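Local coordinates for arylsulfatase (Pseudoalteromonas sp. MB47, PDB 7AJ0), which probably removes sulfate groups from the algal polysaccharide fucoidan as an exo-acting, calcium-binding sulfatase that assembles into a hexamer, at residues A[111-116]-A[135-140]; A[175-180]-A[241-246]; A[268-273]-A[296-301]; A[427-432]-A[439-444]. All blocks are in the same frame, centred on the assembly; numbering follows the deposited sequence.

Contact 1. Residues A[111-116]-A[135-140]; sequences TGRLPV and WEKEVS
Gly-112, with positive phi, is the first residue beyond helix 102-111, and it turns the chain past the residues that leave the short helix 134-137; the CA atoms of Thr-111 and Ser-140 come within 5.2 Å. Arg-113 and Glu-138 carry the contact. Arg-113 is bent at chi3 (58°) and Glu-138 at chi2 (-57°), so the guanidinium and the carboxylate meet nearly coplanar, their planes 12° apart. The salt bridge is bidentate and side-on. Arg-113 NE gives its hydrogen to Glu-138 OE2 at 2.7 Å. Arg-113 NH2 reaches Glu-138 OE1 at 3.1 Å. Both oxygens use their syn lone pairs. Arg-113 NH1 bonds to Tyr-399 O, which would further fix the guanidinium. Glu-138 OE2 also receives a hydrogen bond from a water 2.7 Å away. That water accepts from Val-139 N at 2.8 Å and donates to Thr-111 O at 3.2 Å, so it ties both backbones to the carboxylate. The ammonium of Lys-137 lies near the guanidinium without touching it, a like charge that Glu-138 would partly offset. Beside the ion pair, Thr-111 CG2 packs against Trp-135 CH2 at 3.6 Å, the two side chains crossing at about a right angle. Thr-111 OG1 is bonded to Ala-107 O, and Trp-135 NE1 to Val-160 O. Thr-111, Gly-112 and Arg-113 are the Thr-Gly-Arg that closes the sulfatase signature sequence, which opens at the calcium-site residue Cys-102, the position that becomes formylglycine in active type I sulfatases.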
loop_
_atom_site.group_PDB
_atom_site.type_symbol
_atom_site.label_atom_id
_atom_site.label_comp_id
_atom_site.label_asym_id
_atom_site.label_seq_id
_atom_site.Cartn_x
_atom_site.Cartn_y
_atom_site.Cartn_z
ATOM N N THR A 111 38.503 12.786 8.906
ATOM C CA THR A 111 38.814 12.514 10.302
ATOM C C THR A 111 39.081 11.045 10.595
ATOM O O THR A 111 39.488 10.736 11.718
ATOM C CB THR A 111 37.678 12.988 11.221
ATOM O OG1 THR A 111 36.505 12.195 10.993
ATOM C CG2 THR A 111 37.356 14.454 10.970
ATOM N N GLY A 112 38.874 10.137 9.645
ATOM C CA GLY A 112 39.018 8.724 9.925
ATOM C C GLY A 112 38.013 8.185 10.913
ATOM O O GLY A 112 38.218 7.100 11.464
ATOM N N ARG A 113 36.917 8.903 11.138
ATOM C CA ARG A 113 36.025 8.617 12.251
ATOM C C ARG A 113 34.574 8.756 11.825
ATOM O O ARG A 113 34.199 9.748 11.195
ATOM C CB ARG A 113 36.323 9.560 13.425
ATOM C CG ARG A 113 37.426 9.060 14.331
ATOM C CD ARG A 113 38.156 10.182 15.035
ATOM N NE ARG A 113 37.282 11.030 15.843
ATOM C CZ ARG A 113 36.785 10.690 17.028
ATOM N NH1 ARG A 113 37.053 9.501 17.550
ATOM N NH2 ARG A 113 36.013 11.541 17.690
ATOM N N LEU A 114 33.772 7.755 12.161
ATOM C CA LEU A 114 32.334 7.876 11.988
ATOM C C LEU A 114 31.858 9.169 12.644
ATOM O O LEU A 114 32.291 9.495 13.756
ATOM C CB LEU A 114 31.626 6.667 12.600
ATOM C CG LEU A 114 31.804 5.358 11.830
ATOM C CD1 LEU A 114 31.352 4.175 12.668
ATOM C CD2 LEU A 114 31.039 5.406 10.513
ATOM N N PRO A 115 30.987 9.939 11.987
ATOM C CA PRO A 115 30.646 11.269 12.519
ATOM C C PRO A 115 29.909 11.241 13.847
ATOM O O PRO A 115 29.858 12.275 14.524
ATOM C CB PRO A 115 29.781 11.889 11.411
ATOM C CG PRO A 115 29.319 10.747 10.578
ATOM C CD PRO A 115 30.363 9.680 10.675
ATOM N N VAL A 116 29.338 10.105 14.250
ATOM C CA VAL A 116 28.693 10.059 15.557
ATOM C C VAL A 116 29.728 10.212 16.667
ATOM O O VAL A 116 29.410 10.703 17.759
ATOM C CB VAL A 116 27.881 8.760 15.712
ATOM C CG1 VAL A 116 28.799 7.546 15.779
ATOM C CG2 VAL A 116 26.991 8.841 16.943
ATOM N N TRP A 135 36.204 20.597 15.634
ATOM C CA TRP A 135 37.394 20.478 14.805
ATOM C C TRP A 135 38.688 20.721 15.568
ATOM O O TRP A 135 39.752 20.314 15.089
ATOM C CB TRP A 135 37.301 21.442 13.623
ATOM C CG TRP A 135 36.670 20.805 12.435
ATOM C CD1 TRP A 135 35.444 21.082 11.907
ATOM C CD2 TRP A 135 37.227 19.758 11.636
ATOM N NE1 TRP A 135 35.209 20.278 10.818
ATOM C CE2 TRP A 135 36.289 19.456 10.632
ATOM C CE3 TRP A 135 38.431 19.050 11.670
ATOM C CZ2 TRP A 135 36.519 18.477 9.669
ATOM C CZ3 TRP A 135 38.657 18.078 10.714
ATOM C CH2 TRP A 135 37.707 17.800 9.728
ATOM N N GLU A 136 38.633 21.371 16.732
ATOM C CA GLU A 136 39.829 21.453 17.565
ATOM C C GLU A 136 40.299 20.058 17.956
ATOM O O GLU A 136 41.495 19.753 17.903
ATOM C CB GLU A 136 39.554 22.298 18.808
ATOM C CG GLU A 136 39.255 23.762 18.514
ATOM C CD GLU A 136 39.059 24.589 19.775
ATOM O OE1 GLU A 136 38.604 25.748 19.666
ATOM O OE2 GLU A 136 39.361 24.080 20.876
ATOM N N LYS A 137 39.353 19.187 18.312
ATOM C CA LYS A 137 39.649 17.833 18.771
ATOM C C LYS A 137 40.010 16.908 17.617
ATOM O O LYS A 137 40.929 16.091 17.743
ATOM C CB LYS A 137 38.430 17.319 19.542
ATOM C CG LYS A 137 38.422 15.869 19.970
ATOM C CD LYS A 137 37.072 15.576 20.650
ATOM C CE LYS A 137 36.894 14.113 21.042
ATOM N NZ LYS A 137 37.648 13.742 22.275
ATOM N N GLU A 138 39.317 17.026 16.488
ATOM C CA GLU A 138 39.570 16.141 15.361
ATOM C C GLU A 138 40.907 16.478 14.700
ATOM O O GLU A 138 41.427 17.591 14.811
ATOM C CB GLU A 138 38.435 16.241 14.341
ATOM C CG GLU A 138 37.056 15.913 14.902
ATOM C CD GLU A 138 36.982 14.526 15.513
ATOM O OE1 GLU A 138 36.304 14.364 16.552
ATOM O OE2 GLU A 138 37.609 13.601 14.956
ATOM N N VAL A 139 41.458 15.489 13.999
ATOM C CA VAL A 139 42.771 15.593 13.369
ATOM C C VAL A 139 42.619 15.234 11.896
ATOM O O VAL A 139 42.451 14.056 11.554
ATOM C CB VAL A 139 43.805 14.681 14.045
ATOM C CG1 VAL A 139 45.127 14.738 13.303
ATOM C CG2 VAL A 139 43.984 15.072 15.503
ATOM N N SER A 140 42.690 16.238 11.028
ATOM C CA SER A 140 42.548 16.006 9.599
ATOM C C SER A 140 43.855 15.484 9.009
ATOM O O SER A 140 44.934 15.635 9.588
ATOM C CB SER A 140 42.138 17.293 8.884
ATOM O OG SER A 140 43.163 18.266 8.969
HETATM O O HOH W 1 40.034 13.041 13.930
#

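Contact 2. Residues A[175-180]-A[241-246]; sequences YFYGLP and DQVLRD
Tyr-177 lays the hydroxyl end of its ring against Val-243. The methyl CG1 of Val-243 is 3.2 Å from Tyr-177 OH and 3.8 Å from Tyr-177 CE1, and the side chains cross at about a right angle. CG of Tyr-177 is anti to its backbone N (chi1 -173°), which sends the ring out to the helix. Leu-244 meets the same edge of the ring nearer its root. Its CD2 lies in the ring plane, 4.0 Å from Tyr-177 CD1. The same methyl is 3.7 Å from Tyr-177 O and sits 4.0 Å from Gly-178 CA. Here helix 240-258 packs on strand 175-177 of the large mixed sheet, the alpha/beta core of the alkaline phosphatase clan. The strand runs parallel to 151-155 and antiparallel to 215-220. At Gly-178 the chain turns a corner with backbone angles that suit glycine, because a CB would jam against the preceding carbonyl O. Past the corner, Leu-179 CD1 approaches Leu-244 CD1 at 4.4 Å, a looser touch. On the helix itself, Arg-245 NE and NH2 both donate to Asp-246 OD1, meeting it from above the carboxylate plane. Arg-245 NH1 makes a salt bridge with Glu-304.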
loop_
_atom_site.group_PDB
_atom_site.type_symbol
_atom_site.label_atom_id
_atom_site.label_comp_id
_atom_site.label_asym_id
_atom_site.label_seq_id
_atom_site.Cartn_x
_atom_site.Cartn_y
_atom_site.Cartn_z
ATOM N N TYR A 175 45.788 25.060 2.302
ATOM C CA TYR A 175 45.061 25.913 1.374
ATOM C C TYR A 175 43.625 25.436 1.253
ATOM O O TYR A 175 43.380 24.235 1.110
ATOM C CB TYR A 175 45.741 25.912 -0.004
ATOM C CG TYR A 175 45.145 26.879 -0.998
ATOM C CD1 TYR A 175 45.139 28.242 -0.745
ATOM C CD2 TYR A 175 44.605 26.433 -2.197
ATOM C CE1 TYR A 175 44.601 29.133 -1.650
ATOM C CE2 TYR A 175 44.067 27.319 -3.110
ATOM C CZ TYR A 175 44.069 28.667 -2.830
ATOM O OH TYR A 175 43.535 29.558 -3.729
ATOM N N PHE A 176 42.685 26.377 1.317
ATOM C CA PHE A 176 41.284 26.104 1.038
ATOM C C PHE A 176 40.779 27.067 -0.026
ATOM O O PHE A 176 41.134 28.251 -0.029
ATOM C CB PHE A 176 40.402 26.234 2.281
ATOM C CG PHE A 176 38.928 26.212 1.976
ATOM C CD1 PHE A 176 38.356 25.119 1.344
ATOM C CD2 PHE A 176 38.115 27.281 2.315
ATOM C CE1 PHE A 176 37.005 25.090 1.059
ATOM C CE2 PHE A 176 36.762 27.257 2.032
ATOM C CZ PHE A 176 36.208 26.158 1.402
ATOM N N TYR A 177 39.946 26.551 -0.926
ATOM C CA TYR A 177 39.294 27.385 -1.931
ATOM C C TYR A 177 38.022 26.661 -2.351
ATOM O O TYR A 177 38.099 25.638 -3.038
ATOM C CB TYR A 177 40.209 27.625 -3.127
ATOM C CG TYR A 177 39.648 28.616 -4.126
ATOM C CD1 TYR A 177 38.550 28.295 -4.911
ATOM C CD2 TYR A 177 40.216 29.874 -4.281
ATOM C CE1 TYR A 177 38.029 29.196 -5.816
ATOM C CE2 TYR A 177 39.702 30.783 -5.189
ATOM C CZ TYR A 177 38.611 30.436 -5.953
ATOM O OH TYR A 177 38.090 31.328 -6.858
ATOM N N GLY A 178 36.871 27.180 -1.950
ATOM C CA GLY A 178 35.626 26.574 -2.403
ATOM C C GLY A 178 34.444 27.012 -1.555
ATOM O O GLY A 178 34.437 28.109 -0.996
ATOM N N LEU A 179 33.456 26.123 -1.481
ATOM C CA LEU A 179 32.182 26.439 -0.855
ATOM C C LEU A 179 32.219 26.078 0.622
ATOM O O LEU A 179 32.396 24.899 0.952
ATOM C CB LEU A 179 31.053 25.678 -1.529
ATOM C CG LEU A 179 30.852 25.804 -3.037
ATOM C CD1 LEU A 179 31.904 25.042 -3.821
ATOM C CD2 LEU A 179 29.451 25.316 -3.407
ATOM N N PRO A 180 32.063 27.040 1.534
ATOM C CA PRO A 180 31.860 26.658 2.942
ATOM C C PRO A 180 30.672 25.734 3.148
ATOM O O PRO A 180 30.750 24.804 3.955
ATOM C CB PRO A 180 31.664 28.012 3.644
ATOM C CG PRO A 180 32.410 28.981 2.795
ATOM C CD PRO A 180 32.247 28.496 1.376
ATOM N N ASP A 241 32.550 25.108 -11.139
ATOM C CA ASP A 241 33.465 23.978 -11.252
ATOM C C ASP A 241 34.609 24.237 -12.223
ATOM O O ASP A 241 35.624 23.534 -12.163
ATOM C CB ASP A 241 32.696 22.721 -11.667
ATOM C CG ASP A 241 32.176 21.939 -10.472
ATOM O OD1 ASP A 241 33.008 21.462 -9.671
ATOM O OD2 ASP A 241 30.940 21.820 -10.319
ATOM N N GLN A 242 34.472 25.223 -13.113
ATOM C CA GLN A 242 35.612 25.650 -13.917
ATOM C C GLN A 242 36.602 26.440 -13.071
ATOM O O GLN A 242 37.821 26.322 -13.251
ATOM C CB GLN A 242 35.137 26.491 -15.102
ATOM C CG GLN A 242 34.193 25.767 -16.047
ATOM C CD GLN A 242 34.837 24.569 -16.716
ATOM O OE1 GLN A 242 35.857 24.694 -17.396
ATOM N NE2 GLN A 242 34.245 23.394 -16.521
ATOM N N VAL A 243 36.095 27.251 -12.140
ATOM C CA VAL A 243 36.968 28.013 -11.255
ATOM C C VAL A 243 37.709 27.082 -10.307
ATOM O O VAL A 243 38.907 27.258 -10.052
ATOM C CB VAL A 243 36.151 29.067 -10.487
ATOM C CG1 VAL A 243 37.007 29.739 -9.427
ATOM C CG2 VAL A 243 35.581 30.088 -11.453
ATOM N N LEU A 244 37.012 26.080 -9.766
ATOM C CA LEU A 244 37.672 25.110 -8.898
ATOM C C LEU A 244 38.743 24.342 -9.660
ATOM O O LEU A 244 39.842 24.112 -9.145
ATOM C CB LEU A 244 36.643 24.147 -8.310
ATOM C CG LEU A 244 35.577 24.768 -7.408
ATOM C CD1 LEU A 244 34.504 23.744 -7.071
ATOM C CD2 LEU A 244 36.201 25.320 -6.140
ATOM N N ARG A 245 38.434 23.929 -10.890
ATOM C CA ARG A 245 39.427 23.256 -11.721
ATOM C C ARG A 245 40.671 24.121 -11.876
ATOM O O ARG A 245 41.799 23.642 -11.713
ATOM C CB ARG A 245 38.815 22.924 -13.084
ATOM C CG ARG A 245 39.701 22.122 -14.028
ATOM C CD ARG A 245 40.663 22.992 -14.839
ATOM N NE ARG A 245 40.072 24.259 -15.263
ATOM C CZ ARG A 245 39.127 24.383 -16.187
ATOM N NH1 ARG A 245 38.642 23.311 -16.798
ATOM N NH2 ARG A 245 38.658 25.584 -16.494
ATOM N N ASP A 246 40.482 25.408 -12.173
ATOM C CA ASP A 246 41.622 26.306 -12.325
ATOM C C ASP A 246 42.464 26.354 -11.056
ATOM O O ASP A 246 43.698 26.368 -11.121
ATOM C CB ASP A 246 41.138 27.710 -12.693
ATOM C CG ASP A 246 40.564 27.788 -14.097
ATOM O OD1 ASP A 246 40.886 26.910 -14.926
ATOM O OD2 ASP A 246 39.797 28.735 -14.374
#

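Contact 3. Residues A[268-273]-A[296-301]; sequences FSKIHN and VEVDDI
Phe-268 has CG anti to its carbonyl carbon (chi1 -65°), which turns the ring toward the helix, while Val-298 holds CG1 anti to its backbone N. Val-298 CG1 therefore sits over the centre of one ring face, a CH-pi contact 4.0 Å from the Phe-268 centroid. Ile-301 comes to the ring edge, with its CG2 3.6 Å from Phe-268 CE1. The other Val-298 methyl, CG2, packs on Lys-270 CB at 3.7 Å. Lys-270 runs extended over it and bends at chi4 (57°). Glu-297, with CG anti to its backbone N (chi1 176°), crosses the end of the lysine at about a right angle. The charges stop short of a salt bridge, with Lys-270 NZ 4.1 Å from Glu-297 OE2. A water bridges them, accepting from Lys-270 NZ at 3.1 Å and donating to Glu-297 OE2 at 2.7 Å. Lys-270 has its salt bridge with Asp-241, and Glu-297 bonds to Gln-242 NE2 and Ala-278 N. An alanine in place of Glu-297 removes the carboxylate that the water, Gln-242 and the Ala-278 amide share, and would probably loosen the end of Lys-270. A cis peptide precedes Ile-271 and shapes the loop beyond Lys-270. The loop follows strand 262-267 of the central sheet and bonds through its backbone to Asp-60, a calcium ligand, while helix 290-311 flanks it and helix 240-258 meets both through Asp-241.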
loop_
_atom_site.group_PDB
_atom_site.type_symbol
_atom_site.label_atom_id
_atom_site.label_comp_id
_atom_site.label_asym_id
_atom_site.label_seq_id
_atom_site.Cartn_x
_atom_site.Cartn_y
_atom_site.Cartn_z
ATOM N N PHE A 268 34.222 18.390 -6.113
ATOM C CA PHE A 268 33.292 18.988 -7.056
ATOM C C PHE A 268 32.061 19.518 -6.331
ATOM O O PHE A 268 31.596 18.932 -5.348
ATOM C CB PHE A 268 32.831 17.968 -8.103
ATOM C CG PHE A 268 33.915 17.477 -9.011
ATOM C CD1 PHE A 268 34.215 18.152 -10.179
ATOM C CD2 PHE A 268 34.612 16.319 -8.715
ATOM C CE1 PHE A 268 35.202 17.695 -11.024
ATOM C CE2 PHE A 268 35.601 15.857 -9.557
ATOM C CZ PHE A 268 35.894 16.546 -10.714
ATOM N N SER A 269 31.523 20.632 -6.829
ATOM C CA SER A 269 30.186 21.039 -6.413
ATOM C C SER A 269 29.130 20.148 -7.055
ATOM O O SER A 269 28.122 19.810 -6.426
ATOM C CB SER A 269 29.933 22.499 -6.775
ATOM O OG SER A 269 28.587 22.853 -6.498
ATOM N N LYS A 270 29.340 19.761 -8.308
ATOM C CA LYS A 270 28.433 18.834 -8.972
ATOM C C LYS A 270 28.525 17.458 -8.320
ATOM O O LYS A 270 29.565 17.086 -7.770
ATOM C CB LYS A 270 28.766 18.753 -10.458
ATOM C CG LYS A 270 28.409 20.011 -11.226
ATOM C CD LYS A 270 29.236 20.151 -12.494
ATOM C CE LYS A 270 28.841 21.404 -13.267
ATOM N NZ LYS A 270 28.980 22.647 -12.452
ATOM N N ILE A 271 27.430 16.686 -8.381
ATOM C CA ILE A 271 26.204 17.030 -9.082
ATOM C C ILE A 271 25.079 17.387 -8.107
ATOM O O ILE A 271 23.930 16.982 -8.288
ATOM C CB ILE A 271 25.744 15.861 -9.993
ATOM C CG1 ILE A 271 25.562 14.579 -9.171
ATOM C CG2 ILE A 271 26.750 15.625 -11.108
ATOM C CD1 ILE A 271 24.909 13.456 -9.941
ATOM N N HIS A 272 25.419 18.136 -7.064
ATOM C CA HIS A 272 24.412 18.608 -6.126
ATOM C C HIS A 272 23.460 19.576 -6.820
ATOM O O HIS A 272 23.851 20.340 -7.706
ATOM C CB HIS A 272 25.078 19.298 -4.935
ATOM C CG HIS A 272 24.269 19.252 -3.676
ATOM N ND1 HIS A 272 23.101 19.965 -3.511
ATOM C CD2 HIS A 272 24.468 18.583 -2.516
ATOM C CE1 HIS A 272 22.614 19.734 -2.305
ATOM N NE2 HIS A 272 23.424 18.897 -1.682
ATOM N N ASN A 273 22.194 19.537 -6.415
ATOM C CA ASN A 273 21.222 20.492 -6.936
ATOM C C ASN A 273 21.476 21.870 -6.333
ATOM O O ASN A 273 22.000 21.992 -5.223
ATOM C CB ASN A 273 19.800 20.033 -6.617
ATOM C CG ASN A 273 19.377 20.383 -5.202
ATOM O OD1 ASN A 273 19.880 19.817 -4.232
ATOM N ND2 ASN A 273 18.441 21.317 -5.078
ATOM N N VAL A 296 28.925 15.276 -17.665
ATOM C CA VAL A 296 29.928 15.405 -18.718
ATOM C C VAL A 296 31.000 16.409 -18.312
ATOM O O VAL A 296 32.189 16.215 -18.590
ATOM C CB VAL A 296 29.255 15.794 -20.047
ATOM C CG1 VAL A 296 30.295 16.125 -21.100
ATOM C CG2 VAL A 296 28.349 14.665 -20.529
ATOM N N GLU A 297 30.600 17.497 -17.646
ATOM C CA GLU A 297 31.580 18.469 -17.172
ATOM C C GLU A 297 32.516 17.847 -16.143
ATOM O O GLU A 297 33.734 18.049 -16.199
ATOM C CB GLU A 297 30.868 19.691 -16.587
ATOM C CG GLU A 297 31.806 20.727 -15.969
ATOM C CD GLU A 297 31.183 22.115 -15.876
ATOM O OE1 GLU A 297 30.048 22.296 -16.365
ATOM O OE2 GLU A 297 31.829 23.027 -15.315
ATOM N N VAL A 298 31.969 17.085 -15.193
ATOM C CA VAL A 298 32.806 16.440 -14.185
ATOM C C VAL A 298 33.804 15.497 -14.842
ATOM O O VAL A 298 34.964 15.404 -14.423
ATOM C CB VAL A 298 31.929 15.701 -13.156
ATOM C CG1 VAL A 298 32.771 14.736 -12.336
ATOM C CG2 VAL A 298 31.217 16.697 -12.255
ATOM N N ASP A 299 33.368 14.774 -15.874
ATOM C CA ASP A 299 34.259 13.829 -16.537
ATOM C C ASP A 299 35.368 14.551 -17.291
ATOM O O ASP A 299 36.508 14.074 -17.336
ATOM C CB ASP A 299 33.462 12.934 -17.486
ATOM C CG ASP A 299 34.340 11.939 -18.221
ATOM O OD1 ASP A 299 34.798 10.970 -17.581
ATOM O OD2 ASP A 299 34.576 12.132 -19.436
ATOM N N ASP A 300 35.055 15.699 -17.898
ATOM C CA ASP A 300 36.082 16.459 -18.603
ATOM C C ASP A 300 37.106 17.030 -17.631
ATOM O O ASP A 300 38.312 16.996 -17.900
ATOM C CB ASP A 300 35.443 17.582 -19.421
ATOM C CG ASP A 300 34.842 17.088 -20.724
ATOM O OD1 ASP A 300 34.972 15.883 -21.028
ATOM O OD2 ASP A 300 34.241 17.908 -21.448
ATOM N N ILE A 301 36.646 17.565 -16.499
ATOM C CA ILE A 301 37.573 18.099 -15.505
ATOM C C ILE A 301 38.467 16.988 -14.970
ATOM O O ILE A 301 39.674 17.180 -14.784
ATOM C CB ILE A 301 36.795 18.807 -14.381
ATOM C CG1 ILE A 301 36.165 20.095 -14.921
ATOM C CG2 ILE A 301 37.706 19.107 -13.202
ATOM C CD1 ILE A 301 35.088 20.685 -14.029
HETATM O O HOH W 2 30.817 24.851 -13.641
#

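Contact 4. Residues A[427-432]-A[439-444]; sequences EDFTAL and IHFKVF
Phe-429 and Phe-441 lie side by side and point the same way; Phe-429 is on the first strand of the beta hairpin 428-434/437-440, and Phe-441 lies just beyond the second. Their planes are 30° apart, but the rings are slid apart, with centroids separated by 5.7 Å, and barely overlap. Leu-432 brings CD2 to the ring edge, 3.9 Å from Phe-441 CE2. Its other methyl, CD1, meets Ile-439 CD1 at 3.6 Å, these two side chains also running together. Helix 489-505 packs on this face, with Met-496 against both phenylalanines. An alanine at Phe-441 takes away the ring that Phe-429 and Leu-432 share, and would probably weaken the packing against helix 489-505. On the other face, Ala-431 CB lies over the ring of His-440, whose NE2 is bonded to Glu-476. Lys-442 stretches out fully, and its NZ forms a long salt bridge with Asp-428 OD1 at 3.5 Å. Thr-430 and Ala-431 form a classic beta bulge opposite Met-423. Beyond Phe-441 the chain swings away, and strand 442-444 stands at 89° to strand 428-432; Val-443 there touches Phe-457 of a neighbouring subunit. At the corner, Thr-430 O accepts twice, from Phe-441 N at 2.6 Å and from Lys-442 N at 3.0 Å.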
loop_
_atom_site.group_PDB
_atom_site.type_symbol
_atom_site.label_atom_id
_atom_site.label_comp_id
_atom_site.label_asym_id
_atom_site.label_seq_id
_atom_site.Cartn_x
_atom_site.Cartn_y
_atom_site.Cartn_z
ATOM N N GLU A 427 22.929 9.931 14.747
ATOM C CA GLU A 427 23.128 9.256 16.023
ATOM C C GLU A 427 22.410 7.912 16.114
ATOM O O GLU A 427 22.361 7.325 17.200
ATOM C CB GLU A 427 22.670 10.158 17.175
ATOM C CG GLU A 427 23.633 11.293 17.501
ATOM C CD GLU A 427 23.115 12.660 17.083
ATOM O OE1 GLU A 427 22.029 12.738 16.469
ATOM O OE2 GLU A 427 23.801 13.661 17.376
ATOM N N ASP A 428 21.868 7.408 15.008
ATOM C CA ASP A 428 21.152 6.138 14.986
ATOM C C ASP A 428 21.989 5.096 14.255
ATOM O O ASP A 428 22.360 5.296 13.093
ATOM C CB ASP A 428 19.789 6.287 14.308
ATOM C CG ASP A 428 18.809 7.090 15.137
ATOM O OD1 ASP A 428 18.584 6.733 16.314
ATOM O OD2 ASP A 428 18.264 8.082 14.610
ATOM N N PHE A 429 22.283 3.991 14.936
ATOM C CA PHE A 429 22.914 2.840 14.301
ATOM C C PHE A 429 21.831 1.989 13.646
ATOM O O PHE A 429 20.933 1.489 14.330
ATOM C CB PHE A 429 23.696 2.023 15.324
ATOM C CG PHE A 429 24.289 0.763 14.763
ATOM C CD1 PHE A 429 25.456 0.803 14.022
ATOM C CD2 PHE A 429 23.681 -0.460 14.977
ATOM C CE1 PHE A 429 26.005 -0.352 13.505
ATOM C CE2 PHE A 429 24.226 -1.620 14.463
ATOM C CZ PHE A 429 25.389 -1.565 13.727
ATOM N N THR A 430 21.917 1.819 12.328
ATOM C CA THR A 430 20.842 1.191 11.574
ATOM C C THR A 430 21.218 -0.139 10.943
ATOM O O THR A 430 20.366 -1.026 10.863
ATOM C CB THR A 430 20.350 2.134 10.466
ATOM O OG1 THR A 430 21.418 2.404 9.549
ATOM C CG2 THR A 430 19.856 3.448 11.058
ATOM N N ALA A 431 22.457 -0.311 10.495
ATOM C CA ALA A 431 22.797 -1.523 9.768
ATOM C C ALA A 431 24.303 -1.710 9.739
ATOM O O ALA A 431 25.071 -0.793 10.035
ATOM C CB ALA A 431 22.243 -1.481 8.335
ATOM N N LEU A 432 24.708 -2.928 9.386
ATOM C CA LEU A 432 26.100 -3.253 9.117
ATOM C C LEU A 432 26.144 -4.209 7.935
ATOM O O LEU A 432 25.145 -4.845 7.589
ATOM C CB LEU A 432 26.791 -3.873 10.337
ATOM C CG LEU A 432 26.267 -5.211 10.858
ATOM C CD1 LEU A 432 26.853 -6.394 10.104
ATOM C CD2 LEU A 432 26.552 -5.333 12.353
ATOM N N ILE A 439 22.713 -6.507 7.103
ATOM C CA ILE A 439 21.826 -6.714 8.244
ATOM C C ILE A 439 21.322 -5.355 8.709
ATOM O O ILE A 439 22.121 -4.468 9.039
ATOM C CB ILE A 439 22.536 -7.453 9.387
ATOM C CG1 ILE A 439 23.149 -8.763 8.888
ATOM C CG2 ILE A 439 21.567 -7.738 10.525
ATOM C CD1 ILE A 439 24.606 -8.643 8.508
ATOM N N HIS A 440 20.002 -5.191 8.741
ATOM C CA HIS A 440 19.375 -3.946 9.160
ATOM C C HIS A 440 18.762 -4.114 10.544
ATOM O O HIS A 440 17.978 -5.042 10.774
ATOM C CB HIS A 440 18.283 -3.507 8.179
ATOM C CG HIS A 440 18.779 -3.220 6.799
ATOM N ND1 HIS A 440 18.923 -1.940 6.311
ATOM C CD2 HIS A 440 19.148 -4.050 5.796
ATOM C CE1 HIS A 440 19.365 -1.993 5.067
ATOM N NE2 HIS A 440 19.511 -3.261 4.731
ATOM N N PHE A 441 19.111 -3.211 11.456
ATOM C CA PHE A 441 18.463 -3.135 12.758
ATOM C C PHE A 441 17.447 -2.006 12.830
ATOM O O PHE A 441 16.556 -2.048 13.684
ATOM C CB PHE A 441 19.521 -2.968 13.851
ATOM C CG PHE A 441 20.576 -4.038 13.826
ATOM C CD1 PHE A 441 20.381 -5.239 14.486
ATOM C CD2 PHE A 441 21.755 -3.850 13.125
ATOM C CE1 PHE A 441 21.348 -6.228 14.455
ATOM C CE2 PHE A 441 22.724 -4.836 13.090
ATOM C CZ PHE A 441 22.520 -6.025 13.756
ATOM N N LYS A 442 17.557 -1.016 11.951
ATOM C CA LYS A 442 16.544 0.016 11.763
ATOM C C LYS A 442 16.427 0.269 10.268
ATOM O O LYS A 442 17.433 0.273 9.552
ATOM C CB LYS A 442 16.895 1.298 12.518
ATOM C CG LYS A 442 16.784 1.152 14.034
ATOM C CD LYS A 442 17.182 2.426 14.764
ATOM C CE LYS A 442 17.014 2.272 16.271
ATOM N NZ LYS A 442 17.389 3.517 16.999
ATOM N N VAL A 443 15.198 0.475 9.800
ATOM C CA VAL A 443 14.885 0.476 8.377
ATOM C C VAL A 443 14.215 1.788 8.004
ATOM O O VAL A 443 13.273 2.225 8.675
ATOM C CB VAL A 443 13.984 -0.719 8.008
ATOM C CG1 VAL A 443 13.326 -0.508 6.653
ATOM C CG2 VAL A 443 14.796 -2.004 8.022
ATOM N N PHE A 444 14.697 2.407 6.927
ATOM C CA PHE A 444 14.036 3.571 6.356
ATOM C C PHE A 444 12.873 3.117 5.480
ATOM O O PHE A 444 13.033 2.238 4.627
ATOM C CB PHE A 444 15.018 4.398 5.531
ATOM C CG PHE A 444 16.031 5.140 6.354
ATOM C CD1 PHE A 444 17.208 4.527 6.747
ATOM C CD2 PHE A 444 15.812 6.455 6.724
ATOM C CE1 PHE A 444 18.143 5.208 7.497
ATOM C CE2 PHE A 444 16.745 7.143 7.474
ATOM C CZ PHE A 444 17.911 6.518 7.862
#

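Contacts 2 and 3 are neighbours, with centres about 12 Å apart. Helix 240-258 joins them: Asp-241 OD2 lies 3.0 Å from Lys-270 NZ, and Asp-241 O meets Ile-301 CD1 at 3.4 Å. Both lie near the calcium site of Asp-60, Asp-61, Cys-102, Asp-325 and Asn-326 without reaching the ion. The side chain of Phe-268 is about 10 Å from the calcium ion, and that of Leu-179 about 11 Å. Contact 1 lies across the chain's centre from contact 3, their centres about 27 Å apart, yet it follows the helix that begins at Cys-102. Contact 4 touches contact 1 where Val-116 CG2 meets Glu-427 CA at 4.0 Å. Its centre is about 35 Å from that of contact 2, and it alone reaches other subunits.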